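Side-chain contact in penicillin-binding protein 2B (Streptococcus pneumoniae, PDB 2WAD), which probably forms peptide cross-links between adjacent glycan strands of cell-wall peptidoglycan, as a penicillin-binding transpeptidase of the elongation machinery: residues A[185-190]-A[285-290]. Sequence-based numbering, arbitrary orientation.
Sequences GNFATG and IHLDKH. Unlike the reference sequence in segment 285-290: His290 (reference Tyr). With ZN (zinc ion), chain D.
Phe187, at the tip of a type II beta turn, packs against Ile285 and Leu287 of strand 282-287 in the N-terminal dimerisation domain. The strand is the middle one of a three-stranded antiparallel sheet. The turn leads into strand 189-191 of another sheet, and the Phe187 ring is one point where the turn meets the sheet of strand 282-287.

The contact is wholly apolar. A CH-pi interaction sets Ile285 CG2 over one face of the Phe187 ring, 3.9 Å from its centroid and 17° off the normal. The methyl sits toward the CE2-CZ rim. Ile285 CG2 is anti to its own backbone N. CG1 lies anti to the carbonyl carbon (chi1 -71°), and Ile285 CD1 reaches Phe187 CB at 4.2 Å. Leu287 CD2 meets the ring obliquely, 3.6 Å from Phe187 CZ. Met293, Thr52 and Val54 of the flanking strands also touch Phe187.

The turn is closed by a backbone hydrogen bond from Ala188 N to Gly185 O (3.1 Å).

Beyond the strand, a zinc ion is bound by Asp288, His290 and Asp292, away from the Phe187 contact. His290 stands where the reference sequence has tyrosine. Asp288 OD2 lies 1.9 Å from the zinc ion and His290 ND1 2.3 Å from it, while Asp288 OD1 accepts a weak hydrogen bond from His290 N (3.1 Å).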
loop_
_atom_site.group_PDB
_atom_site.type_symbol
_atom_site.label_atom_id
_atom_site.label_comp_id
_atom_site.label_asym_id
_atom_site.label_seq_id
_atom_site.Cartn_x
_atom_site.Cartn_y
_atom_site.Cartn_z
ATOM N N GLY A 185 16.226 13.175 -27.357
ATOM C CA GLY A 185 17.322 14.125 -27.135
ATOM C C GLY A 185 18.531 13.889 -28.033
ATOM O O GLY A 185 18.679 12.809 -28.602
ATOM N N ASN A 186 19.419 14.873 -28.138
ATOM C CA ASN A 186 20.691 14.667 -28.813
ATOM C C ASN A 186 21.509 13.497 -28.272
ATOM O O ASN A 186 21.775 13.429 -27.078
ATOM C CB ASN A 186 21.526 15.943 -28.764
ATOM C CG ASN A 186 21.052 16.974 -29.751
ATOM O OD1 ASN A 186 20.226 16.685 -30.615
ATOM N ND2 ASN A 186 21.568 18.187 -29.632
ATOM N N PHE A 187 21.898 12.588 -29.162
ATOM C CA PHE A 187 22.696 11.416 -28.818
ATOM C C PHE A 187 21.957 10.396 -27.975
ATOM O O PHE A 187 22.520 9.370 -27.607
ATOM C CB PHE A 187 23.999 11.813 -28.127
ATOM C CG PHE A 187 24.896 12.664 -28.981
ATOM C CD1 PHE A 187 25.219 13.948 -28.587
ATOM C CD2 PHE A 187 25.391 12.185 -30.173
ATOM C CE1 PHE A 187 26.036 14.734 -29.336
ATOM C CE2 PHE A 187 26.209 12.979 -30.962
ATOM C CZ PHE A 187 26.534 14.263 -30.538
ATOM N N ALA A 188 20.695 10.675 -27.673
ATOM C CA ALA A 188 19.893 9.735 -26.917
ATOM C C ALA A 188 19.247 8.712 -27.853
ATOM O O ALA A 188 19.291 8.861 -29.076
ATOM C CB ALA A 188 18.851 10.482 -26.079
ATOM N N THR A 189 18.673 7.668 -27.266
ATOM C CA THR A 189 18.035 6.591 -28.004
ATOM C C THR A 189 16.638 6.414 -27.418
ATOM O O THR A 189 16.485 6.139 -26.233
ATOM C CB THR A 189 18.828 5.257 -27.883
ATOM O OG1 THR A 189 20.039 5.325 -28.648
ATOM C CG2 THR A 189 17.997 4.069 -28.399
ATOM N N GLY A 190 15.611 6.590 -28.238
ATOM C CA GLY A 190 14.232 6.388 -27.775
ATOM C C GLY A 190 13.482 5.469 -28.725
ATOM O O GLY A 190 13.876 5.304 -29.882
ATOM N N ILE A 285 30.022 11.754 -25.215
ATOM C CA ILE A 285 30.282 11.785 -26.642
ATOM C C ILE A 285 31.202 12.978 -26.921
ATOM O O ILE A 285 30.908 14.116 -26.541
ATOM C CB ILE A 285 28.974 11.846 -27.469
ATOM C CG1 ILE A 285 28.231 10.510 -27.407
ATOM C CG2 ILE A 285 29.265 12.111 -28.943
ATOM C CD1 ILE A 285 27.385 10.351 -26.191
ATOM N N HIS A 286 32.335 12.694 -27.555
ATOM C CA HIS A 286 33.336 13.721 -27.825
ATOM C C HIS A 286 33.162 14.259 -29.240
ATOM O O HIS A 286 32.988 13.483 -30.179
ATOM C CB HIS A 286 34.750 13.176 -27.586
ATOM C CG HIS A 286 35.074 12.980 -26.136
ATOM N ND1 HIS A 286 34.842 11.791 -25.478
ATOM C CD2 HIS A 286 35.561 13.834 -25.206
ATOM C CE1 HIS A 286 35.180 11.917 -24.207
ATOM N NE2 HIS A 286 35.621 13.148 -24.017
ATOM N N LEU A 287 33.194 15.585 -29.375
ATOM C CA LEU A 287 32.897 16.267 -30.634
ATOM C C LEU A 287 34.145 16.953 -31.160
ATOM O O LEU A 287 34.984 17.367 -30.356
ATOM C CB LEU A 287 31.791 17.308 -30.421
ATOM C CG LEU A 287 30.597 16.802 -29.598
ATOM C CD1 LEU A 287 29.596 17.894 -29.244
ATOM C CD2 LEU A 287 29.887 15.646 -30.286
ATOM N N ASP A 288 34.255 17.060 -32.487
ATOM C CA ASP A 288 35.296 17.844 -33.139
ATOM C C ASP A 288 34.969 19.337 -33.062
ATOM O O ASP A 288 34.001 19.729 -32.425
ATOM C CB ASP A 288 35.603 17.349 -34.573
ATOM C CG ASP A 288 34.552 17.752 -35.612
ATOM O OD1 ASP A 288 33.506 18.325 -35.231
ATOM O OD2 ASP A 288 34.762 17.489 -36.823
ATOM N N LYS A 289 35.777 20.172 -33.703
ATOM C CA LYS A 289 35.623 21.618 -33.567
ATOM C C LYS A 289 34.333 22.154 -34.181
ATOM O O LYS A 289 33.901 23.262 -33.863
ATOM C CB LYS A 289 36.810 22.330 -34.204
ATOM C CG LYS A 289 36.654 22.524 -35.700
ATOM C CD LYS A 289 37.993 22.597 -36.381
ATOM C CE LYS A 289 38.633 21.226 -36.421
ATOM N NZ LYS A 289 39.543 21.166 -37.593
ATOM N N HIS A 290 33.735 21.382 -35.083
ATOM C CA HIS A 290 32.480 21.774 -35.706
ATOM C C HIS A 290 31.311 21.231 -34.898
ATOM O O HIS A 290 30.161 21.587 -35.142
ATOM C CB HIS A 290 32.400 21.259 -37.144
ATOM C CG HIS A 290 33.674 21.407 -37.912
ATOM N ND1 HIS A 290 34.348 20.331 -38.447
ATOM C CD2 HIS A 290 34.401 22.504 -38.235
ATOM C CE1 HIS A 290 35.434 20.756 -39.065
ATOM N NE2 HIS A 290 35.493 22.071 -38.946
HETATM ZN ZN ZN D . 33.563 18.225 -38.146
#